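Local coordinates for protein glycoside hydrolase family 81 (Clostridium thermocellum, PDB 6FOP) that probably hydrolyses beta-1,3-glucans such as laminarin, acting as a glucanase of the Clostridium thermocellum cellulosome, at residues A[260-265]-A[286-291]; A[351-356]-A[367-372]. All blocks are in the same frame, centred on the assembly; numbering follows the deposited sequence. Where two conformers were deposited one is given.

In the fold
Contact 1 and contact 2 are both buried, yet they join different kinds of element: the first pairs two strands of a three-stranded antiparallel sheet, the second packs two consecutive helices within the family 81 C-terminal domain. Their centres lie 46 Å apart on opposite sides of the chain's centre and their nearest atoms about 30 Å apart, so neither touches the other. In 260-265 with 286-291, main-chain hydrogen bonds set the register and a methionine-tyrosine contact extends it past the last bridge. In 351-356 with 367-372 no hydrogen bond crosses at all, and apolar side chains carry the packing, over 248 Å² of buried surface against 562 Å² in contact 1.

Contact 1: residues A[260-265]-A[286-291]; sequences ILALYP and GIMKTI
Leu261 to Leu263 and Lys289 to Ile291 form antiparallel bridges between an outer strand and the middle strand of a three-stranded sheet. Leu261 and Ile291 are a hydrogen-bonded pair: Leu261 N reaches Ile291 O at 3.0 Å, and Ile291 N returns to Leu261 O at 2.9 Å. The Leu263-Lys289 pair is less even. Leu263 N to Lys289 O is 2.8 Å and fairly straight (166°), whereas the return bond from Lys289 N to Leu263 O is weak, 3.1 Å and bent to 130°. Between them, Ala262 and Thr290 make a non-hydrogen-bonded pair with CA atoms 4.4 Å apart. On the Leu261 and Leu263 face, Leu263 CD1 meets Ile291 CG1 at 4.0 Å, the two side chains crossing at about a right angle, with Phe296 of strand 295-301 packed on both.

Past the bridges, Met288 bends at chi3 (90°), which sets its CE over one face of the Tyr264 ring, 3.8 Å from the centroid, while SD sits obliquely. The phenol OH is hydrogen-bonded to His56 and Lys129. Pro265, which begins helix 265-268, brings CG to 3.4 Å from Ile287 O. The whole is an antiparallel strand pair extended by a Met-aromatic contact.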
loop_
_atom_site.group_PDB
_atom_site.type_symbol
_atom_site.label_atom_id
_atom_site.label_comp_id
_atom_site.label_asym_id
_atom_site.label_seq_id
_atom_site.Cartn_x
_atom_site.Cartn_y
_atom_site.Cartn_z
ATOM N N ILE A 260 -4.649 6.173 23.366
ATOM C CA ILE A 260 -5.812 5.634 22.716
ATOM C C ILE A 260 -5.444 5.476 21.243
ATOM O O ILE A 260 -5.089 6.442 20.583
ATOM C CB ILE A 260 -7.029 6.562 22.864
ATOM C CG1 ILE A 260 -7.388 6.789 24.331
ATOM C CG2 ILE A 260 -8.226 5.982 22.106
ATOM C CD1 ILE A 260 -8.426 7.882 24.565
ATOM N N LEU A 261 -5.500 4.241 20.753
ATOM C CA LEU A 261 -5.204 3.928 19.330
ATOM C C LEU A 261 -6.530 3.618 18.624
ATOM O O LEU A 261 -7.383 2.928 19.173
ATOM C CB LEU A 261 -4.220 2.782 19.190
ATOM C CG LEU A 261 -2.851 3.006 19.827
ATOM C CD1 LEU A 261 -2.057 1.707 19.731
ATOM C CD2 LEU A 261 -2.120 4.130 19.110
ATOM N N ALA A 262 -6.670 4.176 17.438
ATOM C CA ALA A 262 -7.823 3.967 16.583
ATOM C C ALA A 262 -7.363 2.986 15.484
ATOM O O ALA A 262 -6.371 3.216 14.816
ATOM C CB ALA A 262 -8.308 5.282 15.974
ATOM N N LEU A 263 -8.190 1.967 15.256
ATOM C CA LEU A 263 -7.894 0.883 14.317
ATOM C C LEU A 263 -8.872 0.889 13.176
ATOM O O LEU A 263 -10.059 1.044 13.386
ATOM C CB LEU A 263 -7.992 -0.477 15.026
ATOM C CG LEU A 263 -6.771 -0.956 15.790
ATOM C CD1 LEU A 263 -6.368 -0.021 16.930
ATOM C CD2 LEU A 263 -7.023 -2.357 16.353
ATOM N N TYR A 264 -8.345 0.721 11.966
ATOM C CA TYR A 264 -9.179 0.550 10.792
ATOM C C TYR A 264 -9.807 -0.850 10.762
ATOM O O TYR A 264 -9.275 -1.795 11.391
ATOM C CB TYR A 264 -8.329 0.692 9.565
ATOM C CG TYR A 264 -7.743 2.049 9.253
ATOM C CD1 TYR A 264 -8.554 3.133 8.937
ATOM C CD2 TYR A 264 -6.360 2.261 9.274
ATOM C CE1 TYR A 264 -8.007 4.353 8.560
ATOM C CE2 TYR A 264 -5.808 3.461 8.861
ATOM C CZ TYR A 264 -6.623 4.515 8.527
ATOM O OH TYR A 264 -6.018 5.675 8.093
ATOM N N PRO A 265 -10.883 -1.032 9.982
ATOM C CA PRO A 265 -11.471 -2.373 9.860
ATOM C C PRO A 265 -10.505 -3.496 9.482
ATOM O O PRO A 265 -10.615 -4.598 10.034
ATOM C CB PRO A 265 -12.526 -2.171 8.778
ATOM C CG PRO A 265 -12.971 -0.761 8.993
ATOM C CD PRO A 265 -11.707 -0.023 9.312
ATOM N N GLY A 286 -14.611 3.366 6.954
ATOM C CA GLY A 286 -15.491 2.582 7.806
ATOM C C GLY A 286 -15.378 2.998 9.258
ATOM O O GLY A 286 -14.809 4.053 9.601
ATOM N N ILE A 287 -15.873 2.139 10.131
ATOM C CA ILE A 287 -15.811 2.400 11.551
ATOM C C ILE A 287 -14.388 2.111 12.022
ATOM O O ILE A 287 -13.839 1.032 11.743
ATOM C CB ILE A 287 -16.779 1.488 12.323
ATOM C CG1 ILE A 287 -18.222 1.784 11.926
ATOM C CG2 ILE A 287 -16.574 1.577 13.825
ATOM C CD1 ILE A 287 -18.716 3.174 12.198
ATOM N N MET A 288 -13.791 3.085 12.709
ATOM C CA MET A 288 -12.549 2.878 13.447
ATOM C C MET A 288 -12.915 2.557 14.877
ATOM O O MET A 288 -13.634 3.324 15.515
ATOM C CB MET A 288 -11.602 4.085 13.381
ATOM C CG MET A 288 -11.020 4.295 12.000
ATOM S SD MET A 288 -9.832 5.642 11.882
ATOM C CE MET A 288 -8.279 4.800 12.241
ATOM N N LYS A 289 -12.446 1.423 15.365
ATOM C CA LYS A 289 -12.551 1.072 16.771
ATOM C C LYS A 289 -11.378 1.672 17.522
ATOM O O LYS A 289 -10.432 2.189 16.931
ATOM C CB LYS A 289 -12.640 -0.451 16.966
ATOM C CG LYS A 289 -13.900 -1.049 16.367
ATOM C CD LYS A 289 -14.032 -2.527 16.767
ATOM C CE LYS A 289 -15.275 -3.134 16.167
ATOM N NZ LYS A 289 -15.388 -4.564 16.573
ATOM N N THR A 290 -11.467 1.633 18.844
ATOM C CA THR A 290 -10.394 2.135 19.678
ATOM C C THR A 290 -9.967 1.111 20.709
ATOM O O THR A 290 -10.758 0.282 21.171
ATOM C CB THR A 290 -10.777 3.448 20.378
ATOM O OG1 THR A 290 -11.933 3.271 21.207
ATOM C CG2 THR A 290 -10.968 4.574 19.389
ATOM N N ILE A 291 -8.697 1.217 21.118
ATOM C CA ILE A 291 -8.148 0.405 22.203
ATOM C C ILE A 291 -7.311 1.318 23.088
ATOM O O ILE A 291 -6.878 2.392 22.642
ATOM C CB ILE A 291 -7.267 -0.767 21.707
ATOM C CG1 ILE A 291 -6.054 -0.248 20.915
ATOM C CG2 ILE A 291 -8.134 -1.705 20.858
ATOM C CD1 ILE A 291 -5.096 -1.327 20.536
#

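Contact 2: residues A[351-356]-A[367-372]; sequences CALPIA and RFISFM
Leu353 of helix 339-359 and Phe368 of helix 362-379 carry most of the contact. Leu353 has CG anti to its backbone N (chi1 174°), and both its methyls meet Ile369 CG1 in the modelled conformer, CD1 at 3.5 Å and CD2 at 3.8 Å; CD2 also lies 4.1 Å from Met372 SD. The two Ile369 values are doubtful as a measure of tightness, because that residue was deposited in two conformers and the distances apply to one. The Leu353 and Ile369 side chains cross obliquely.

Phe368 answers from the other helix. Its CG stands beside the backbone N (chi1 -64°), and CE2 of the ring meets two alanine methyls one helical turn apart, 4.0 Å from Ala352 CB and 4.1 Å from Ala356 CB, both oblique to the ring; both methyls point toward helix 362-379. The adjacent CD2 touches the backbone itself, 4.0 Å from Leu353 CA.

The same turn of helix 339-359 is kinked at Pro354, where the N atoms of Pro354 and Ile355 lack a bond to the preceding turn, and Ile355 N makes instead a weak bond to Ala352 O. Regular bonding resumes at Ala356 N, 3.1 Å from Ala352 O. Further out, Leu327 of helix 317-329 packs on both Ala352 and Phe368, while helix 416-433 supplies Arg433 beside Leu353 and Ala426 beside Met372.

The N-to-C directions of the two short segments differ by 146°, with axes 9.8 Å apart at closest approach, and only a brief link joins their helices: an antiparallel helical hairpin, consistent with the (alpha/alpha)6 barrel of six-hairpin glycosidases.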
loop_
_atom_site.group_PDB
_atom_site.type_symbol
_atom_site.label_atom_id
_atom_site.label_comp_id
_atom_site.label_asym_id
_atom_site.label_seq_id
_atom_site.Cartn_x
_atom_site.Cartn_y
_atom_site.Cartn_z
ATOM N N CYS A 351 5.099 -14.507 -17.207
ATOM C CA CYS A 351 3.929 -15.350 -17.089
ATOM C C CYS A 351 3.838 -16.433 -18.187
ATOM O O CYS A 351 3.252 -17.487 -17.956
ATOM C CB CYS A 351 2.662 -14.492 -17.038
ATOM S SG CYS A 351 2.500 -13.497 -15.551
ATOM N N ALA A 352 4.448 -16.188 -19.342
ATOM C CA ALA A 352 4.411 -17.182 -20.437
ATOM C C ALA A 352 5.532 -18.204 -20.348
ATOM O O ALA A 352 5.394 -19.328 -20.838
ATOM C CB ALA A 352 4.477 -16.476 -21.760
ATOM N N LEU A 353 6.661 -17.816 -19.755
ATOM C CA LEU A 353 7.846 -18.671 -19.693
ATOM C C LEU A 353 7.559 -20.087 -19.172
ATOM O O LEU A 353 7.918 -21.075 -19.838
ATOM C CB LEU A 353 8.931 -17.966 -18.874
ATOM C CG LEU A 353 10.191 -18.757 -18.571
ATOM C CD1 LEU A 353 10.879 -19.271 -19.844
ATOM C CD2 LEU A 353 11.148 -17.931 -17.730
ATOM N N PRO A 354 6.909 -20.221 -18.011
ATOM C CA PRO A 354 6.671 -21.577 -17.504
ATOM C C PRO A 354 5.749 -22.407 -18.403
ATOM O O PRO A 354 5.838 -23.652 -18.392
ATOM C CB PRO A 354 6.034 -21.346 -16.133
ATOM C CG PRO A 354 5.538 -19.959 -16.178
ATOM C CD PRO A 354 6.471 -19.200 -17.054
ATOM N N ILE A 355 4.852 -21.739 -19.132
ATOM C CA ILE A 355 3.940 -22.447 -20.026
ATOM C C ILE A 355 4.759 -23.054 -21.176
ATOM O O ILE A 355 4.564 -24.227 -21.549
ATOM C CB ILE A 355 2.819 -21.520 -20.516
ATOM C CG1 ILE A 355 2.032 -20.970 -19.313
ATOM C CG2 ILE A 355 1.900 -22.243 -21.496
ATOM C CD1 ILE A 355 1.059 -19.857 -19.632
ATOM N N ALA A 356 5.659 -22.257 -21.761
ATOM C CA ALA A 356 6.584 -22.797 -22.760
ATOM C C ALA A 356 7.357 -24.019 -22.254
ATOM O O ALA A 356 7.502 -25.034 -22.971
ATOM C CB ALA A 356 7.552 -21.743 -23.254
ATOM N N ARG A 367 13.803 -17.985 -26.206
ATOM C CA ARG A 367 13.572 -16.611 -26.652
ATOM C C ARG A 367 13.120 -15.724 -25.467
ATOM O O ARG A 367 13.567 -14.603 -25.306
ATOM C CB ARG A 367 12.546 -16.557 -27.779
ATOM C CG ARG A 367 13.151 -17.001 -29.099
ATOM C CD ARG A 367 12.483 -16.380 -30.312
ATOM N NE ARG A 367 12.374 -14.915 -30.257
ATOM C CZ ARG A 367 11.966 -14.148 -31.278
ATOM N NH1 ARG A 367 11.640 -14.681 -32.471
ATOM N NH2 ARG A 367 11.872 -12.839 -31.106
ATOM N N PHE A 368 12.244 -16.275 -24.638
ATOM C CA PHE A 368 11.722 -15.520 -23.503
ATOM C C PHE A 368 12.830 -15.240 -22.492
ATOM O O PHE A 368 13.033 -14.091 -22.100
ATOM C CB PHE A 368 10.573 -16.285 -22.819
ATOM C CG PHE A 368 9.334 -16.492 -23.670
ATOM C CD1 PHE A 368 8.969 -15.603 -24.652
ATOM C CD2 PHE A 368 8.505 -17.585 -23.440
ATOM C CE1 PHE A 368 7.827 -15.801 -25.405
ATOM C CE2 PHE A 368 7.356 -17.764 -24.191
ATOM C CZ PHE A 368 7.043 -16.882 -25.181
ATOM N N ILE A 369 13.533 -16.283 -22.048
ATOM C CA ILE A 369 14.631 -16.153 -21.050
ATOM C C ILE A 369 15.715 -15.242 -21.552
ATOM O O ILE A 369 16.248 -14.412 -20.814
ATOM C CB ILE A 369 15.271 -17.506 -20.650
ATOM C CG1 ILE A 369 14.269 -18.301 -19.834
ATOM C CG2 ILE A 369 16.550 -17.308 -19.826
ATOM C CD1 ILE A 369 14.701 -19.695 -19.435
ATOM N N SER A 370 16.098 -15.398 -22.823
ATOM C CA SER A 370 17.160 -14.577 -23.409
ATOM C C SER A 370 16.811 -13.097 -23.343
ATOM O O SER A 370 17.640 -12.261 -22.984
ATOM C CB SER A 370 17.422 -14.969 -24.865
ATOM O OG SER A 370 18.386 -14.123 -25.468
ATOM N N PHE A 371 15.577 -12.764 -23.730
ATOM C CA PHE A 371 15.149 -11.367 -23.695
ATOM C C PHE A 371 15.028 -10.845 -22.260
ATOM O O PHE A 371 15.435 -9.721 -21.982
ATOM C CB PHE A 371 13.853 -11.106 -24.485
ATOM C CG PHE A 371 13.594 -9.635 -24.687
ATOM C CD1 PHE A 371 14.288 -8.946 -25.662
ATOM C CD2 PHE A 371 12.750 -8.925 -23.850
ATOM C CE1 PHE A 371 14.107 -7.594 -25.865
ATOM C CE2 PHE A 371 12.548 -7.563 -24.063
ATOM C CZ PHE A 371 13.225 -6.903 -25.058
ATOM N N MET A 372 14.504 -11.677 -21.365
ATOM C CA MET A 372 14.399 -11.277 -19.975
ATOM C C MET A 372 15.783 -10.968 -19.400
ATOM O O MET A 372 16.010 -9.921 -18.792
ATOM C CB MET A 372 13.717 -12.369 -19.146
ATOM C CG MET A 372 12.244 -12.508 -19.478
ATOM S SD MET A 372 11.513 -14.080 -18.936
ATOM C CE MET A 372 11.462 -13.828 -17.150
#